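Local coordinates for protein VAL-1 (PDB 3GNE) that cleaves alginate as a viral polysaccharide lyase of family 14, with modes of action that depend on pH, at residues A[32-37]-A[232-237]; A[158-161]-A[165-168]. All coordinates share one frame; numbering follows the deposited sequence.

Interaction 1: residues A[32-37]-A[232-237]; sequences TTFDGK and VAYFTN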
# COMPACT_ATOMS: atom_id res chain seq x y z
N THR A 32 -5.88 5.38 -18.85
CA THR A 32 -6.91 5.25 -19.88
C THR A 32 -8.23 5.52 -19.23
O THR A 32 -8.32 5.97 -18.08
CB THR A 32 -6.79 3.86 -20.53
OG1 THR A 32 -7.63 3.80 -21.69
CG2 THR A 32 -7.22 2.76 -19.56
N THR A 33 -9.27 5.30 -20.04
CA THR A 33 -10.63 5.45 -19.55
C THR A 33 -11.33 4.09 -19.54
O THR A 33 -11.23 3.38 -20.54
CB THR A 33 -11.40 6.40 -20.48
OG1 THR A 33 -10.80 7.70 -20.32
CG2 THR A 33 -12.86 6.54 -20.06
N PHE A 34 -11.99 3.83 -18.43
CA PHE A 34 -12.67 2.52 -18.31
C PHE A 34 -13.90 2.79 -17.48
O PHE A 34 -13.81 3.46 -16.42
CB PHE A 34 -11.74 1.44 -17.73
CG PHE A 34 -12.49 0.14 -17.39
CD1 PHE A 34 -12.79 -0.74 -18.43
CD2 PHE A 34 -12.87 -0.18 -16.12
CE1 PHE A 34 -13.49 -1.92 -18.17
CE2 PHE A 34 -13.57 -1.34 -15.84
CZ PHE A 34 -13.89 -2.19 -16.88
N ASP A 35 -15.08 2.34 -17.91
CA ASP A 35 -16.30 2.51 -17.12
C ASP A 35 -16.54 3.98 -16.73
O ASP A 35 -17.00 4.26 -15.61
CB ASP A 35 -16.24 1.68 -15.83
CG ASP A 35 -17.57 1.51 -15.16
OD1 ASP A 35 -18.62 1.58 -15.87
OD2 ASP A 35 -17.63 1.30 -13.93
N GLY A 36 -16.20 4.87 -17.66
CA GLY A 36 -16.49 6.29 -17.48
C GLY A 36 -15.54 7.00 -16.53
O GLY A 36 -15.78 8.16 -16.18
N LYS A 37 -14.48 6.32 -16.11
CA LYS A 37 -13.53 6.87 -15.16
C LYS A 37 -12.13 6.93 -15.75
O LYS A 37 -11.79 6.12 -16.66
CB LYS A 37 -13.45 6.00 -13.91
CG LYS A 37 -14.78 5.81 -13.19
CD LYS A 37 -14.61 4.78 -12.07
CE LYS A 37 -15.96 4.43 -11.43
NZ LYS A 37 -16.48 5.60 -10.66
N VAL A 232 -5.50 -8.11 -16.36
CA VAL A 232 -5.49 -6.70 -16.00
C VAL A 232 -6.45 -6.40 -14.88
O VAL A 232 -7.44 -7.10 -14.66
CB VAL A 232 -5.84 -5.79 -17.19
CG1 VAL A 232 -5.01 -6.14 -18.43
CG2 VAL A 232 -7.31 -5.88 -17.54
N ALA A 233 -6.16 -5.33 -14.16
CA ALA A 233 -7.05 -4.73 -13.19
C ALA A 233 -7.02 -3.23 -13.42
O ALA A 233 -6.07 -2.71 -14.01
CB ALA A 233 -6.65 -5.09 -11.76
N TYR A 234 -8.02 -2.53 -12.90
CA TYR A 234 -8.04 -1.09 -13.09
C TYR A 234 -8.04 -0.37 -11.73
O TYR A 234 -8.81 -0.74 -10.85
CB TYR A 234 -9.27 -0.64 -13.88
CG TYR A 234 -9.42 -1.35 -15.20
CD1 TYR A 234 -8.85 -0.83 -16.36
CD2 TYR A 234 -10.15 -2.55 -15.28
CE1 TYR A 234 -8.98 -1.49 -17.58
CE2 TYR A 234 -10.29 -3.19 -16.48
CZ TYR A 234 -9.72 -2.66 -17.63
OH TYR A 234 -9.90 -3.35 -18.83
N PHE A 235 -7.21 0.65 -11.60
CA PHE A 235 -7.14 1.42 -10.37
C PHE A 235 -7.55 2.86 -10.65
O PHE A 235 -7.24 3.43 -11.69
CB PHE A 235 -5.66 1.42 -9.84
CG PHE A 235 -5.26 0.06 -9.29
CD1 PHE A 235 -5.47 -0.29 -7.97
CD2 PHE A 235 -4.66 -0.87 -10.15
CE1 PHE A 235 -5.08 -1.53 -7.47
CE2 PHE A 235 -4.26 -2.12 -9.67
CZ PHE A 235 -4.48 -2.47 -8.32
N THR A 236 -8.25 3.46 -9.70
CA THR A 236 -8.71 4.84 -9.93
C THR A 236 -8.90 5.54 -8.61
O THR A 236 -8.92 4.92 -7.56
CB THR A 236 -10.04 4.81 -10.75
OG1 THR A 236 -10.33 6.12 -11.23
CG2 THR A 236 -11.20 4.27 -9.89
N ASN A 237 -9.10 6.86 -8.69
CA ASN A 237 -9.53 7.66 -7.56
C ASN A 237 -8.55 7.54 -6.39
O ASN A 237 -8.96 7.25 -5.25
CB ASN A 237 -10.96 7.28 -7.11
CG ASN A 237 -11.58 8.44 -6.35
OD1 ASN A 237 -11.17 9.60 -6.46
ND2 ASN A 237 -12.60 8.11 -5.53

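Interaction 2: residues A[158-161]-A[165-168]; sequences NALK and WNRI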
# COMPACT_ATOMS: atom_id res chain seq x y z
N ASN A 158 -12.23 -12.78 0.88
CA ASN A 158 -12.97 -12.52 -0.34
C ASN A 158 -13.58 -11.13 -0.37
O ASN A 158 -14.65 -10.90 -0.95
CB ASN A 158 -14.03 -13.63 -0.46
CG ASN A 158 -14.68 -13.62 -1.82
OD1 ASN A 158 -13.99 -13.59 -2.86
ND2 ASN A 158 -16.01 -13.64 -1.79
N ALA A 159 -12.90 -10.16 0.23
CA ALA A 159 -13.47 -8.82 0.28
C ALA A 159 -13.47 -8.15 -1.09
O ALA A 159 -14.32 -7.30 -1.38
CB ALA A 159 -12.70 -7.95 1.29
N LEU A 160 -12.49 -8.49 -1.92
CA LEU A 160 -12.39 -7.89 -3.26
C LEU A 160 -13.30 -8.67 -4.21
O LEU A 160 -12.99 -9.81 -4.59
CB LEU A 160 -10.95 -7.89 -3.73
CG LEU A 160 -9.98 -7.14 -2.82
CD1 LEU A 160 -8.55 -7.43 -3.29
CD2 LEU A 160 -10.27 -5.63 -2.85
N LYS A 161 -14.42 -8.05 -4.55
CA LYS A 161 -15.37 -8.70 -5.42
C LYS A 161 -15.06 -8.44 -6.86
O LYS A 161 -14.37 -7.47 -7.20
CB LYS A 161 -16.77 -8.16 -5.09
CG LYS A 161 -17.19 -8.29 -3.63
CD LYS A 161 -17.02 -9.68 -3.03
CE LYS A 161 -17.55 -9.63 -1.59
NZ LYS A 161 -17.35 -10.92 -0.88
N TRP A 165 -16.22 -1.59 -8.42
CA TRP A 165 -15.16 -0.74 -7.91
C TRP A 165 -15.00 -0.98 -6.43
O TRP A 165 -15.78 -0.48 -5.59
CB TRP A 165 -15.48 0.72 -8.24
CG TRP A 165 -15.31 0.94 -9.72
CD1 TRP A 165 -16.28 1.05 -10.66
CD2 TRP A 165 -14.06 1.06 -10.40
NE1 TRP A 165 -15.74 1.24 -11.91
CE2 TRP A 165 -14.35 1.25 -11.77
CE3 TRP A 165 -12.75 1.02 -9.97
CZ2 TRP A 165 -13.36 1.41 -12.71
CZ3 TRP A 165 -11.75 1.17 -10.91
CH2 TRP A 165 -12.04 1.36 -12.27
N ASN A 166 -14.01 -1.73 -6.05
CA ASN A 166 -13.77 -1.97 -4.61
C ASN A 166 -13.08 -0.75 -4.03
O ASN A 166 -12.11 -0.29 -4.67
CB ASN A 166 -12.86 -3.17 -4.40
CG ASN A 166 -13.51 -4.47 -4.88
OD1 ASN A 166 -14.34 -5.03 -4.16
ND2 ASN A 166 -13.08 -4.99 -6.02
N ARG A 167 -13.50 -0.27 -2.90
CA ARG A 167 -12.94 0.89 -2.25
C ARG A 167 -11.99 0.46 -1.14
O ARG A 167 -12.41 -0.24 -0.22
CB ARG A 167 -14.06 1.78 -1.67
CG ARG A 167 -15.02 2.22 -2.77
CD ARG A 167 -16.13 3.08 -2.18
NE ARG A 167 -16.83 2.48 -1.08
CZ ARG A 167 -17.67 1.48 -0.88
NH1 ARG A 167 -18.12 1.25 0.35
NH2 ARG A 167 -18.05 0.70 -1.90
N ILE A 168 -10.73 0.91 -1.26
CA ILE A 168 -9.71 0.52 -0.31
C ILE A 168 -9.16 1.76 0.40
O ILE A 168 -8.93 2.78 -0.25
CB ILE A 168 -8.52 -0.14 -1.07
CG1 ILE A 168 -9.01 -1.25 -2.03
CG2 ILE A 168 -7.48 -0.64 -0.07
CD1 ILE A 168 -9.66 -2.42 -1.36

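Interaction 1: residues A[32-37]-A[232-237]
The rings of Phe34 and Tyr234 lie flat on each other in a face-to-face stack, their planes only 3° apart and their centroids 3.8 Å from one another. They overlap broadly but are slightly displaced, so that Tyr234 CE2 lies over the centre of the Phe34 ring and Phe34 CG over that of Tyr234. Phe34 CB adds a CH-pi contact over the same tyrosine ring, 4.3 Å from its centroid. A chi1 of 171° puts Phe34 CG beside its own carbonyl carbon and carries the ring over to Tyr234. The stack reaches across strand 37-44, which pairs with both 30-34 and 231-241 in an antiparallel sheet of the concanavalin-like fold. A type I' turn from Phe34 to Lys37 joins 30-34 to 37-44, closed by bonds from Phe34 N to Lys37 O (2.9 Å) and Lys37 N to Phe34 O (3.0 Å). At the Lys37 end the fit is looser. Its methylene chain crosses Thr236 at about a right angle, and CD comes no nearer than 4.1 Å to Thr236 CG2; Thr236 OG1 is hydrogen-bonded instead to Arg38 O. Lys37 has a cation-pi partner in Trp165. Asp35 and Gly36 are exposed and do not touch 232-237, although Asp35 OD2 is hydrogen-bonded to Trp165 NE1.

Interaction 2: residues A[158-161]-A[165-168]
Asn166 reaches across to Lys161 with its carboxamide set against the lysine backbone, so that one flat group makes two bonds to one residue. Lys161 N donates to Asn166 OD1 at 3.0 Å, and Asn166 ND2 donates to Lys161 O, also at 3.0 Å. The two are not equally well aimed. The ND2 bond is nearly straight (170°), runs in the amide plane and meets a lone pair in the plane of the lysine carbonyl; the OD1 bond is more bent (154°), its donor tilted from the plane of the side-chain carbonyl. Asn166 (chi1 -65°) keeps CG beside its own N, which directs the amide at the loop. The side chain thus ties that loop, which follows strand 149-151, to the start of strand 166-173, which lies between strands 72-80 and 186-192 in the larger antiparallel sheet of this concanavalin-like lyase fold. Second partners, Asn193 ND2 at OD1 and Val79 O at ND2, further fix the buried amide's rotation. On the apolar side of the contact, Leu160 crosses Ile168 at about a right angle and brings CD2 within 3.6 Å of Ile168 CD1; the same methyl lies 3.9 Å from Asn166 CB. The Lys161 side chain leads away from 165-168, and its NZ donates to Asn158 O at 2.7 Å on the exposed side.

Trp165 joins the two contacts, whose centres lie 14 Å apart. It precedes Asn166 in interaction 2, yet its side chain points away from 158-161 and reaches interaction 1. There its NE1 lies 2.8 Å from Asp35 OD2, and Lys37 lies over the indole. Thr236 CG2 sits over the indole face near CZ3 (3.3 Å), on the side where Lys37 lies; Tyr234 O is 3.5 Å from Trp165 CZ3. Strand 72-80, which pairs with both 166-173 and 231-241, supplies a second bridge: Phe80 meets the rings of Phe34 and Trp165, and backbone hydrogen bonds join Trp77 to Ile168 and Glu78 to Thr236.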